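Local coordinates for transcriptional regulator, putative (Vibrio cholerae O1 biovar eltor str. N16961, PDB 3BJN), which probably acts as an IclR-family DNA-binding repressor of allantoin and glyoxylate utilization operons, represented here by its C-terminal, presumably effector-sensing, domain, at residues 20-23 with 24-28; 148-151 with 152-155. One frame throughout, in Å; residues are numbered along the deposited sequence.

Contact 1. Residues 20-23 with 24-28; sequences SRLQ and KQTGE
Leu22 and Thr26 meet in the last turn of helix 12-26, where the first helix of the IclR C-terminal domain, a GAF-like fold, runs out through an ST turn into strand 29-36. The helical backbone bonds run to the very end: Lys24 N still donates to Ser20 O and Gln25 N to Arg21 O, and the series ends with Gly27 N on Gln23 O at 2.8 Å; Gly27, with positive phi, is the first residue to leave the helix. Leu22 O is gripped twice by one residue, since Thr26 N and Thr26 OG1 (2.9 Å) reach it from opposite faces of its carbonyl plane. With OG1 set between its own backbone N and carbonyl carbon (chi1 60°), the hydroxyl also accepts from Glu28 N at 3.2 Å, which makes the ST turn.

Among the side chains, Leu22 CD1 lies 3.9 Å from Thr26 CG2, and the Leu22 side chain also packs on His157 and Ala161 of helix 144-163. Gln25 lays its amide against the Arg21 side chain, CD 3.6 Å from Arg21 CG, with amide and guanidinium planes 19° apart and NE2 over one guanidinium face. Gln23, whose amide bonds Arg46 and Glu47, brings CG to 3.2 Å from Glu28 O. A water joins Ser20 OG, at 3.1 Å, to Lys24 NZ through a weak second bond.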
ATOM      1  N   SER A  20      13.150   0.464  -6.769  1.00 13.21           N
ATOM      2  CA  SER A  20      14.598   0.558  -6.532  1.00 14.33           C
ATOM      3  C   SER A  20      14.979   1.950  -6.014  1.00 13.51           C
ATOM      4  O   SER A  20      15.659   2.107  -4.986  1.00 14.20           O
ATOM      5  CB  SER A  20      15.326   0.266  -7.825  1.00 14.30           C
ATOM      6  OG  SER A  20      16.726   0.477  -7.688  1.00 18.10           O
ATOM      7  N   ARG A  21      14.524   2.985  -6.723  1.00 13.62           N
ATOM      8  CA  ARG A  21      14.813   4.360  -6.290  1.00 13.16           C
ATOM      9  C   ARG A  21      14.240   4.646  -4.898  1.00 13.52           C
ATOM     10  O   ARG A  21      14.894   5.270  -4.063  1.00 13.53           O
ATOM     11  CB  ARG A  21      14.246   5.366  -7.302  1.00 13.92           C
ATOM     12  CG  ARG A  21      14.541   6.798  -6.873  1.00 15.98           C
ATOM     13  CD  ARG A  21      14.178   7.784  -7.977  1.00 19.11           C
ATOM     14  NE  ARG A  21      12.726   7.824  -8.123  1.00 25.37           N
ATOM     15  CZ  ARG A  21      12.030   8.857  -8.606  1.00 26.62           C
ATOM     16  NH1 ARG A  21      12.657   9.969  -8.986  1.00 28.31           N
ATOM     17  NH2 ARG A  21      10.707   8.770  -8.711  1.00 28.22           N
ATOM     18  N   LEU A  22      13.000   4.205  -4.675  1.00 13.11           N
ATOM     19  CA  LEU A  22      12.307   4.491  -3.423  1.00 12.57           C
ATOM     20  C   LEU A  22      13.097   3.922  -2.247  1.00 12.65           C
ATOM     21  O   LEU A  22      13.279   4.604  -1.227  1.00 12.97           O
ATOM     22  CB  LEU A  22      10.923   3.869  -3.481  1.00 13.03           C
ATOM     23  CG  LEU A  22      10.102   4.035  -2.218  1.00 11.08           C
ATOM     24  CD1 LEU A  22       9.989   5.499  -1.709  1.00 14.28           C
ATOM     25  CD2 LEU A  22       8.713   3.488  -2.589  1.00 14.86           C
ATOM     26  N   GLN A  23      13.588   2.682  -2.381  1.00 12.65           N
ATOM     27  CA  GLN A  23      14.421   2.133  -1.292  1.00 13.53           C
ATOM     28  C   GLN A  23      15.730   2.886  -1.110  1.00 13.42           C
ATOM     29  O   GLN A  23      16.185   3.083   0.015  1.00 14.00           O
ATOM     30  CB  GLN A  23      14.715   0.654  -1.515  1.00 14.17           C
ATOM     31  CG  GLN A  23      15.713   0.068  -0.506  1.00 13.32           C
ATOM     32  CD  GLN A  23      15.821  -1.448  -0.681  1.00 14.27           C
ATOM     33  OE1 GLN A  23      16.139  -1.934  -1.770  1.00 15.74           O
ATOM     34  NE2 GLN A  23      15.598  -2.184   0.380  1.00 15.43           N
ATOM     35  N   LYS A  24      16.340   3.324  -2.213  1.00 13.16           N
ATOM     36  CA  LYS A  24      17.598   4.099  -2.111  1.00 12.65           C
ATOM     37  C   LYS A  24      17.395   5.523  -1.530  1.00 12.92           C
ATOM     38  O   LYS A  24      18.376   6.112  -1.054  1.00 14.00           O
ATOM     39  CB  LYS A  24      18.256   4.151  -3.483  1.00 12.83           C
ATOM     40  CG  LYS A  24      18.791   2.794  -3.900  1.00 14.95           C
ATOM     41  CD  LYS A  24      19.443   2.966  -5.244  1.00 19.67           C
ATOM     42  CE  LYS A  24      19.542   1.663  -5.970  1.00 24.52           C
ATOM     43  NZ  LYS A  24      20.315   1.931  -7.226  1.00 28.14           N
ATOM     44  N   GLN A  25      16.153   6.038  -1.579  1.00 11.86           N
ATOM     45  CA  GLN A  25      15.801   7.363  -1.037  1.00 11.93           C
ATOM     46  C   GLN A  25      15.439   7.295   0.441  1.00 13.08           C
ATOM     47  O   GLN A  25      15.661   8.247   1.197  1.00 13.31           O
ATOM     48  CB  GLN A  25      14.599   7.916  -1.794  1.00 13.78           C
ATOM     49  CG  GLN A  25      14.928   8.421  -3.211  1.00 11.69           C
ATOM     50  CD  GLN A  25      13.688   8.806  -3.949  1.00 14.77           C
ATOM     51  OE1 GLN A  25      12.644   8.167  -3.812  1.00 14.69           O
ATOM     52  NE2 GLN A  25      13.781   9.867  -4.737  1.00 16.39           N
ATOM     53  N   THR A  26      14.837   6.170   0.847  1.00 12.55           N
ATOM     54  CA  THR A  26      14.337   6.046   2.220  1.00 12.92           C
ATOM     55  C   THR A  26      15.130   5.118   3.115  1.00 13.19           C
ATOM     56  O   THR A  26      14.974   5.151   4.359  1.00 12.95           O
ATOM     57  CB  THR A  26      12.872   5.502   2.221  1.00 12.73           C
ATOM     58  OG1 THR A  26      12.855   4.214   1.587  1.00 12.72           O
ATOM     59  CG2 THR A  26      11.920   6.441   1.488  1.00 14.18           C
ATOM     60  N   GLY A  27      15.891   4.207   2.510  1.00 11.96           N
ATOM     61  CA  GLY A  27      16.569   3.154   3.289  1.00 12.94           C
ATOM     62  C   GLY A  27      15.576   2.159   3.862  1.00 13.61           C
ATOM     63  O   GLY A  27      15.812   1.597   4.942  1.00 14.27           O
ATOM     64  N   GLU A  28      14.466   1.963   3.165  1.00 13.64           N
ATOM     65  CA  GLU A  28      13.433   1.011   3.629  1.00 13.25           C
ATOM     66  C   GLU A  28      12.963   0.084   2.512  1.00 14.45           C
ATOM     67  O   GLU A  28      13.114   0.381   1.310  1.00 13.91           O
ATOM     68  CB  GLU A  28      12.201   1.792   4.132  1.00 13.44           C
ATOM     69  CG  GLU A  28      12.499   2.790   5.265  1.00 13.64           C
ATOM     70  CD  GLU A  28      12.982   2.159   6.586  1.00 15.69           C
ATOM     71  OE1 GLU A  28      12.906   0.923   6.784  1.00 15.58           O
ATOM     72  OE2 GLU A  28      13.468   2.932   7.456  1.00 16.83           O
TER
HETATM   73  O   HOH W   1      17.656   3.239  -8.752  1.00 29.02           O

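Contact 2. Residues 148-151 with 152-155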
ATOM      1  N   GLU A 148       9.112   6.884  12.870  1.00 22.97           N
ATOM      2  CA  GLU A 148       8.972   8.014  13.791  1.00 25.08           C
ATOM      3  C   GLU A 148       9.970   9.141  13.540  1.00 25.33           C
ATOM      4  O   GLU A 148       9.695  10.298  13.855  1.00 26.98           O
ATOM      5  CB  GLU A 148       9.062   7.529  15.238  1.00 26.01           C
ATOM      6  CG  GLU A 148       7.811   6.802  15.638  1.00 30.29           C
ATOM      7  CD  GLU A 148       7.905   6.129  16.995  1.00 35.52           C
ATOM      8  OE1 GLU A 148       8.902   6.350  17.736  1.00 38.08           O
ATOM      9  OE2 GLU A 148       6.962   5.371  17.316  1.00 37.03           O
ATOM     10  N   SER A 149      11.112   8.816  12.948  1.00 22.42           N
ATOM     11  CA  SER A 149      12.142   9.814  12.692  1.00 22.62           C
ATOM     12  C   SER A 149      12.111  10.288  11.235  1.00 21.16           C
ATOM     13  O   SER A 149      12.859  11.230  10.866  1.00 20.85           O
ATOM     14  CB  SER A 149      13.525   9.193  12.962  1.00 23.41           C
ATOM     15  OG  SER A 149      13.699   8.948  14.356  1.00 26.85           O
ATOM     16  N   ASN A 150      11.300   9.632  10.409  1.00 19.20           N
ATOM     17  CA  ASN A 150      11.384   9.849   8.941  1.00 18.29           C
ATOM     18  C   ASN A 150      10.029   9.915   8.260  1.00 18.41           C
ATOM     19  O   ASN A 150       9.908   9.647   7.049  1.00 17.42           O
ATOM     20  CB  ASN A 150      12.226   8.752   8.278  1.00 18.76           C
ATOM     21  CG  ASN A 150      13.667   8.809   8.690  1.00 18.22           C
ATOM     22  OD1 ASN A 150      14.422   9.628   8.180  1.00 19.75           O
ATOM     23  ND2 ASN A 150      14.056   7.960   9.652  1.00 20.05           N
ATOM     24  N   LYS A 151       8.994  10.263   9.025  1.00 18.89           N
ATOM     25  CA  LYS A 151       7.638  10.124   8.486  1.00 19.60           C
ATOM     26  C   LYS A 151       7.367  10.982   7.235  1.00 19.12           C
ATOM     27  O   LYS A 151       6.901  10.454   6.195  1.00 18.61           O
ATOM     28  CB  LYS A 151       6.624  10.407   9.597  1.00 20.75           C
ATOM     29  CG  LYS A 151       5.230  10.009   9.200  1.00 22.62           C
ATOM     30  CD  LYS A 151       4.259  10.257  10.345  1.00 25.88           C
ATOM     31  CE  LYS A 151       2.851   9.965   9.898  1.00 30.82           C
ATOM     32  NZ  LYS A 151       1.887  10.441  10.939  1.00 34.02           N
ATOM     33  N   GLN A 152       7.678  12.284   7.306  1.00 19.35           N
ATOM     34  CA  GLN A 152       7.409  13.175   6.175  1.00 19.17           C
ATOM     35  C   GLN A 152       8.263  12.770   4.967  1.00 17.59           C
ATOM     36  O   GLN A 152       7.783  12.802   3.826  1.00 17.57           O
ATOM     37  CB  GLN A 152       7.667  14.639   6.569  1.00 20.32           C
ATOM     38  CG  GLN A 152       7.603  15.640   5.396  1.00 24.38           C
ATOM     39  CD  GLN A 152       6.188  16.003   4.945  1.00 31.76           C
ATOM     40  OE1 GLN A 152       5.241  15.222   5.086  1.00 33.86           O
ATOM     41  NE2 GLN A 152       6.054  17.201   4.372  1.00 33.72           N
ATOM     42  N   ARG A 153       9.508  12.377   5.225  1.00 16.66           N
ATOM     43  CA  ARG A 153      10.390  11.906   4.154  1.00 15.80           C
ATOM     44  C   ARG A 153       9.794  10.699   3.434  1.00 17.31           C
ATOM     45  O   ARG A 153       9.742  10.663   2.213  1.00 16.96           O
ATOM     46  CB  ARG A 153      11.742  11.516   4.768  1.00 16.58           C
ATOM     47  CG  ARG A 153      12.711  10.775   3.853  1.00 17.13           C
ATOM     48  CD  ARG A 153      13.871  10.304   4.702  1.00 17.11           C
ATOM     49  NE  ARG A 153      14.996   9.742   3.936  1.00 17.22           N
ATOM     50  CZ  ARG A 153      16.077   9.219   4.502  1.00 20.55           C
ATOM     51  NH1 ARG A 153      17.069   8.778   3.729  1.00 19.46           N
ATOM     52  NH2 ARG A 153      16.187   9.153   5.828  1.00 19.48           N
ATOM     53  N   ILE A 154       9.346   9.711   4.188  1.00 16.52           N
ATOM     54  CA  ILE A 154       8.745   8.520   3.568  1.00 17.05           C
ATOM     55  C   ILE A 154       7.470   8.856   2.817  1.00 16.96           C
ATOM     56  O   ILE A 154       7.288   8.424   1.683  1.00 17.35           O
ATOM     57  CB  ILE A 154       8.543   7.421   4.613  1.00 16.43           C
ATOM     58  CG1 ILE A 154       9.938   6.981   5.121  1.00 17.40           C
ATOM     59  CG2 ILE A 154       7.743   6.243   3.999  1.00 18.61           C
ATOM     60  CD1 ILE A 154       9.871   6.118   6.412  1.00 18.35           C
ATOM     61  N   ILE A 155       6.583   9.632   3.449  1.00 16.42           N
ATOM     62  CA  ILE A 155       5.342  10.070   2.750  1.00 17.08           C
ATOM     63  C   ILE A 155       5.665  10.732   1.392  1.00 16.59           C
ATOM     64  O   ILE A 155       5.131  10.353   0.362  1.00 16.20           O
ATOM     65  CB  ILE A 155       4.554  11.025   3.666  1.00 17.62           C
ATOM     66  CG1 ILE A 155       3.990  10.251   4.865  1.00 18.52           C
ATOM     67  CG2 ILE A 155       3.445  11.796   2.862  1.00 18.01           C
ATOM     68  CD1 ILE A 155       3.470  11.170   5.975  1.00 21.13           C
TER
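Asn150 lies side by side with Arg153, both side chains pointing the same way from one turn of helix 144-163, the C-terminal helix of the domain. Arg153 NH2 donates to Asn150 OD1 at 3.0 Å, with an N-H...O angle of 153°. OD1 sits at the edge of the guanidinium, in its plane, whereas the donor stands above the carbonyl plane of the amide, away from a lone-pair direction; the two planes are 59° apart. Arg153 reaches this position as an extended chain, with CG anti to the backbone N (chi1 170°), and its CD passes 3.6 Å from OD1. The other side of the amide is held too, for Asn150 ND2 bonds Arg146 O in the preceding turn.

Below the polar pair the helix is kinked, the N of Gln152 and of Arg153 making no bond to the turn before. The regular pattern resumes with Ile154 N on Asn150 O and Ile155 N on Lys151 O, each at 2.9 Å and nearly straight. The isoleucines fold back over the same carbonyls: Ile154 CG1 is 3.3 Å from Asn150 O, and its CD1 4.0 Å from Asn150 CB. Ile155 CD1 meets Lys151 CG at 3.9 Å, so the lysine's methylene chain lies against a residue whose side chain, like that of Ile154, packs on Ile124 of strand 121-130.

With Arg146 O as a second partner of the amide, and Gln25 O of helix 12-26 bonded by Arg153 NH1, neither planar group depends on a single bond, and the shared bond probably limits rotation of both.

Overall arrangement
Both contacts are partly buried and lie on the same side of the chain's centre, their own centres about 12 Å apart, but they belong to different helices packed against one sheet. Contact 1 is a helix end, where a backbone amide and a hydroxyl of one threonine share a single carbonyl; contact 2 is part of a helix that continues, and its chief side-chain bond is between an amide and a guanidinium. In contact 1 Leu22 and in contact 2 the two isoleucines are buried against the sheet, while Arg21, Lys24 and Lys151 are exposed. The bond from Arg153 to Gln25 O, 2.9 Å from NH1, ties the two, and Thr26 CG2 packs 4.2 Å from Ile154 CG1.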